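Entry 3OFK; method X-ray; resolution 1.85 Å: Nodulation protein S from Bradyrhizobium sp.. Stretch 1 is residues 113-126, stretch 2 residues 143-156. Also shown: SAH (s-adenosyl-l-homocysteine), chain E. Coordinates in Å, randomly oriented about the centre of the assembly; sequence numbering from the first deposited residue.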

# COMPACT_ATOMS: atom_id res chain seq x y z
N GLU A 113 1.76 14.04 -12.69
CA GLU A 113 2.35 14.18 -11.34
C GLU A 113 3.57 13.29 -11.11
O GLU A 113 3.58 12.11 -11.48
N LEU A 114 4.60 13.87 -10.49
CA LEU A 114 5.69 13.09 -9.92
C LEU A 114 5.66 13.27 -8.40
O LEU A 114 5.47 14.39 -7.92
N PHE A 115 5.83 12.16 -7.69
CA PHE A 115 5.75 12.07 -6.21
C PHE A 115 7.10 11.73 -5.58
O PHE A 115 7.79 10.80 -6.00
N ASP A 116 7.48 12.47 -4.54
CA ASP A 116 8.70 12.14 -3.79
C ASP A 116 8.50 11.03 -2.74
O ASP A 116 9.47 10.54 -2.14
N LEU A 117 7.25 10.63 -2.50
CA LEU A 117 6.96 9.42 -1.74
C LEU A 117 5.77 8.71 -2.37
O LEU A 117 4.74 9.34 -2.61
N ILE A 118 5.93 7.41 -2.62
CA ILE A 118 4.81 6.55 -2.93
C ILE A 118 4.76 5.44 -1.91
O ILE A 118 5.75 4.76 -1.65
N VAL A 119 3.61 5.31 -1.27
CA VAL A 119 3.40 4.23 -0.31
C VAL A 119 2.46 3.22 -1.02
O VAL A 119 1.43 3.58 -1.59
N VAL A 120 2.87 1.95 -1.02
CA VAL A 120 2.17 0.85 -1.66
C VAL A 120 2.29 -0.33 -0.74
O VAL A 120 3.25 -1.12 -0.77
N ALA A 121 1.30 -0.45 0.14
CA ALA A 121 1.30 -1.48 1.18
C ALA A 121 0.05 -2.36 1.11
O ALA A 121 -1.06 -1.86 1.10
N GLU A 122 0.25 -3.68 1.00
CA GLU A 122 -0.84 -4.68 1.16
C GLU A 122 -1.95 -4.47 0.11
O GLU A 122 -3.14 -4.64 0.38
N VAL A 123 -1.52 -4.14 -1.08
CA VAL A 123 -2.41 -3.90 -2.22
C VAL A 123 -2.04 -4.67 -3.50
O VAL A 123 -2.93 -5.19 -4.17
N LEU A 124 -0.75 -4.77 -3.83
CA LEU A 124 -0.37 -5.31 -5.15
C LEU A 124 -0.73 -6.78 -5.36
O LEU A 124 -0.95 -7.19 -6.50
N TYR A 125 -0.91 -7.55 -4.29
CA TYR A 125 -1.36 -8.93 -4.47
C TYR A 125 -2.83 -9.09 -4.91
O TYR A 125 -3.25 -10.19 -5.27
N TYR A 126 -3.62 -8.01 -4.88
CA TYR A 126 -4.98 -8.14 -5.41
C TYR A 126 -5.01 -8.20 -6.95
O TYR A 126 -6.01 -8.50 -7.55
N MET A 143 6.04 7.35 -12.03
CA MET A 143 5.55 8.48 -11.20
C MET A 143 6.47 8.88 -10.01
O MET A 143 6.10 9.77 -9.23
N LEU A 144 7.61 8.22 -9.82
CA LEU A 144 8.57 8.63 -8.78
C LEU A 144 9.34 9.87 -9.27
O LEU A 144 9.77 9.90 -10.42
N ALA A 145 9.48 10.87 -8.41
CA ALA A 145 10.32 12.03 -8.70
C ALA A 145 11.80 11.60 -8.75
O ALA A 145 12.17 10.63 -8.08
N PRO A 146 12.65 12.31 -9.51
CA PRO A 146 14.08 11.97 -9.62
C PRO A 146 14.89 11.65 -8.35
O PRO A 146 15.95 11.02 -8.46
N GLY A 147 14.44 12.07 -7.17
CA GLY A 147 15.12 11.69 -5.92
C GLY A 147 14.23 10.97 -4.91
O GLY A 147 14.64 10.74 -3.77
N GLY A 148 13.02 10.60 -5.34
CA GLY A 148 11.98 10.18 -4.44
C GLY A 148 12.11 8.75 -3.99
O GLY A 148 12.90 7.99 -4.57
N HIS A 149 11.37 8.39 -2.95
CA HIS A 149 11.38 7.03 -2.42
C HIS A 149 10.05 6.34 -2.59
O HIS A 149 9.00 7.00 -2.62
N LEU A 150 10.11 5.02 -2.67
CA LEU A 150 8.93 4.18 -2.73
C LEU A 150 9.00 3.27 -1.52
O LEU A 150 10.04 2.66 -1.28
N VAL A 151 7.95 3.26 -0.73
CA VAL A 151 7.87 2.43 0.47
C VAL A 151 6.86 1.35 0.19
O VAL A 151 5.69 1.65 0.01
N PHE A 152 7.33 0.10 0.13
CA PHE A 152 6.52 -1.04 -0.23
C PHE A 152 6.39 -1.95 0.95
O PHE A 152 7.34 -2.12 1.72
N GLY A 153 5.22 -2.53 1.12
CA GLY A 153 5.06 -3.55 2.14
C GLY A 153 4.12 -4.62 1.67
O GLY A 153 3.19 -4.31 0.94
N SER A 154 4.34 -5.86 2.08
CA SER A 154 3.43 -6.92 1.73
C SER A 154 3.62 -8.17 2.61
O SER A 154 4.71 -8.46 3.10
N ALA A 155 2.51 -8.86 2.86
CA ALA A 155 2.52 -10.23 3.29
C ALA A 155 3.48 -10.99 2.38
O ALA A 155 3.64 -10.63 1.23
N ARG A 156 4.14 -12.01 2.91
CA ARG A 156 5.09 -12.79 2.13
C ARG A 156 4.41 -13.61 1.04
O ARG A 156 3.20 -13.85 1.09

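The strongest polar ties are backbone ones, for strands 117-121 and 148-155 run parallel: Val-151 N donates to Ile-118 O at 2.8 Å, and Val-120 N to Val-151 O at 3.0 Å. Before the corner at Asp-116, Phe-115 N donates to Met-143 O and Ala-145 N to Phe-115 O, both at 2.9 Å.

The backbone pairing runs on to Glu-122, whose N donates to Gly-153 O at 3.0 Å; after that its side chain takes over. Glu-122, chi1 m and chi2 m, leaves the backbone sideways, and the end of its side chain comes nearer to stretch 2, where OE1 accepts from Ala-155 N at 3.1 Å; a long acidic chain can thus satisfy an amide that the departing backbone no longer reaches. The ring of Tyr-125 (chi1 p) lies nearby, its CD2 3.6 Å from Ser-154 OG, which sits at the ring edge. Ser-154 (t) spends its hydroxyl on its neighbour, OG donating to Ala-155 O at 2.7 Å. Water 1 bridges the two stretches, accepting from Leu-124 N at 3.1 Å and donating to Gly-153 O at 3.2 Å. At the end of strand 117-121, the SAH N donates to Ala-121 O at 2.9 Å.

One sheet face carries Ile-118, Val-120, Leu-150 and Phe-152, whose apolar chains suit a buried layer. Val-120 (p) sets CG1 3.9 Å from Leu-150 CD2 and 4.1 Å from Phe-152 CB. Ile-118 (m, t) extends CD1 to 4.1 Å from Leu-144 CG, while Leu-124 CD1 meets Phe-152 CE1 at 4.1 Å. On the other face, Leu-117 (t, p) brings CD1 within 3.9 Å of Val-151 CG2.

At the far end, Met-143 (m, t, m) places its flexible thioether at the edge of the Phe-115 ring (chi1 m), SD 4.0 Å from CE2. Gly-148 fits closely: a CB there would lie 2.9 Å from Asp-116 CA, a clash. More exposed, Leu-114 (m, t) rests CB 4.2 Å from Ala-145 CB.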

# COMPACT_ATOMS: atom_id res chain seq x y z
CB GLU A 113 1.33 13.78 -10.25
CG GLU A 113 0.24 14.77 -9.89
CD GLU A 113 0.63 15.69 -8.75
OE1 GLU A 113 1.22 16.76 -9.00
OE2 GLU A 113 0.32 15.36 -7.59
CB LEU A 114 7.05 13.49 -10.51
CG LEU A 114 7.16 13.34 -12.03
CD1 LEU A 114 8.52 13.88 -12.57
CD2 LEU A 114 6.92 11.89 -12.46
CB PHE A 115 4.71 11.03 -5.80
CG PHE A 115 3.37 11.25 -6.43
CD1 PHE A 115 2.49 12.18 -5.91
CD2 PHE A 115 3.01 10.55 -7.59
CE1 PHE A 115 1.28 12.41 -6.50
CE2 PHE A 115 1.77 10.77 -8.19
CZ PHE A 115 0.91 11.71 -7.64
CB ASP A 116 9.35 13.39 -3.18
CG ASP A 116 8.43 14.14 -2.24
OD1 ASP A 116 7.22 14.12 -2.46
OD2 ASP A 116 8.92 14.77 -1.28
CB LEU A 117 6.59 9.72 -0.29
CG LEU A 117 6.29 8.50 0.60
CD1 LEU A 117 7.52 7.57 0.77
CD2 LEU A 117 5.82 9.05 1.96
CB ILE A 118 4.97 5.94 -4.31
CG1 ILE A 118 5.03 7.05 -5.35
CG2 ILE A 118 3.83 4.97 -4.58
CD1 ILE A 118 5.32 6.54 -6.77
CB VAL A 119 2.83 4.73 1.05
CG1 VAL A 119 2.66 3.56 2.01
CG2 VAL A 119 3.73 5.87 1.69
CB VAL A 120 2.69 0.60 -3.09
CG1 VAL A 120 4.20 0.40 -3.12
CG2 VAL A 120 1.97 -0.57 -3.74
CB ALA A 121 1.38 -0.79 2.59
CB GLU A 122 -1.41 -4.66 2.57
CG GLU A 122 -0.39 -4.65 3.72
CD GLU A 122 0.52 -5.88 3.73
OE1 GLU A 122 0.12 -6.94 3.18
OE2 GLU A 122 1.64 -5.74 4.24
CB VAL A 123 -2.50 -2.39 -2.53
CG1 VAL A 123 -1.12 -1.83 -2.81
CG2 VAL A 123 -3.38 -2.18 -3.71
CB LEU A 124 1.10 -5.05 -5.51
CG LEU A 124 1.62 -3.61 -5.68
CD1 LEU A 124 3.16 -3.64 -5.96
CD2 LEU A 124 0.90 -2.87 -6.79
CB TYR A 125 -1.09 -9.79 -3.25
CG TYR A 125 -1.55 -9.26 -1.90
CD1 TYR A 125 -2.87 -9.36 -1.49
CD2 TYR A 125 -0.63 -8.71 -1.01
CE1 TYR A 125 -3.27 -8.89 -0.22
CE2 TYR A 125 -1.01 -8.25 0.23
CZ TYR A 125 -2.32 -8.34 0.62
OH TYR A 125 -2.65 -7.89 1.87
CB TYR A 126 -5.87 -6.99 -4.91
CG TYR A 126 -6.15 -7.09 -3.43
CD1 TYR A 126 -6.96 -8.11 -2.92
CD2 TYR A 126 -5.59 -6.20 -2.54
CE1 TYR A 126 -7.21 -8.22 -1.55
CE2 TYR A 126 -5.82 -6.32 -1.18
CZ TYR A 126 -6.63 -7.32 -0.70
OH TYR A 126 -6.82 -7.39 0.65
CB MET A 143 4.16 8.17 -10.61
CG MET A 143 3.02 8.03 -11.62
SD MET A 143 1.46 7.69 -10.72
CE MET A 143 1.65 6.06 -10.11
CB LEU A 144 9.56 7.52 -8.42
CG LEU A 144 9.37 6.72 -7.14
CD1 LEU A 144 10.54 5.76 -6.90
CD2 LEU A 144 9.20 7.66 -5.93
CB ALA A 145 10.12 13.10 -7.64
CB PRO A 146 14.67 13.19 -10.33
CG PRO A 146 13.60 13.58 -11.27
CD PRO A 146 12.29 13.33 -10.53
CB HIS A 149 11.75 7.00 -0.94
CG HIS A 149 13.13 7.48 -0.65
ND1 HIS A 149 13.45 8.82 -0.60
CD2 HIS A 149 14.29 6.80 -0.44
CE1 HIS A 149 14.74 8.95 -0.34
NE2 HIS A 149 15.27 7.74 -0.25
CB LEU A 150 8.91 3.40 -4.05
CG LEU A 150 7.71 2.47 -4.31
CD1 LEU A 150 7.38 2.40 -5.83
CD2 LEU A 150 7.97 1.06 -3.72
CB VAL A 151 7.44 3.24 1.71
CG1 VAL A 151 7.02 2.30 2.83
CG2 VAL A 151 8.57 4.10 2.16
CB PHE A 152 7.17 -1.80 -1.39
CG PHE A 152 6.63 -3.20 -1.58
CD1 PHE A 152 5.38 -3.42 -2.20
CD2 PHE A 152 7.36 -4.30 -1.13
CE1 PHE A 152 4.90 -4.71 -2.39
CE2 PHE A 152 6.88 -5.60 -1.30
CZ PHE A 152 5.63 -5.81 -1.93
CB SER A 154 3.62 -7.28 0.26
OG SER A 154 2.84 -8.40 -0.16
CB ALA A 155 1.14 -10.79 3.21
CB ARG A 156 5.90 -13.70 3.03
CG ARG A 156 6.97 -12.94 3.80
CD ARG A 156 7.75 -13.86 4.73
NE ARG A 156 8.74 -13.13 5.53
CZ ARG A 156 9.92 -12.68 5.09
NH1 ARG A 156 10.31 -12.87 3.83
NH2 ARG A 156 10.73 -12.03 5.91
N SAH E . -2.27 0.55 2.26
CA SAH E . -3.15 0.43 3.41
CB SAH E . -4.43 -0.31 3.01
CG SAH E . -4.34 -1.77 2.60
SD SAH E . -5.95 -2.60 2.35
C SAH E . -2.50 -0.26 4.63
O SAH E . -1.44 -0.87 4.52
OXT SAH E . -3.04 -0.20 5.73
C5' SAH E . -5.88 -2.60 0.53
C4' SAH E . -6.49 -1.43 -0.21
O4' SAH E . -6.10 -1.51 -1.58
C3' SAH E . -8.02 -1.39 -0.18
O3' SAH E . -8.47 -0.05 0.07
C2' SAH E . -8.40 -1.86 -1.60
O2' SAH E . -9.63 -1.34 -2.02
C1' SAH E . -7.24 -1.31 -2.39
N9 SAH E . -6.97 -1.89 -3.73
C8 SAH E . -7.03 -3.21 -4.09
N7 SAH E . -6.66 -3.30 -5.39
C5 SAH E . -6.36 -2.07 -5.85
C6 SAH E . -5.89 -1.68 -7.10
N6 SAH E . -5.77 -2.61 -8.09
N1 SAH E . -5.65 -0.34 -7.31
C2 SAH E . -5.83 0.56 -6.27
N3 SAH E . -6.28 0.14 -5.02
C4 SAH E . -6.52 -1.17 -4.81
O HOH W 1 1.61 -4.51 -1.84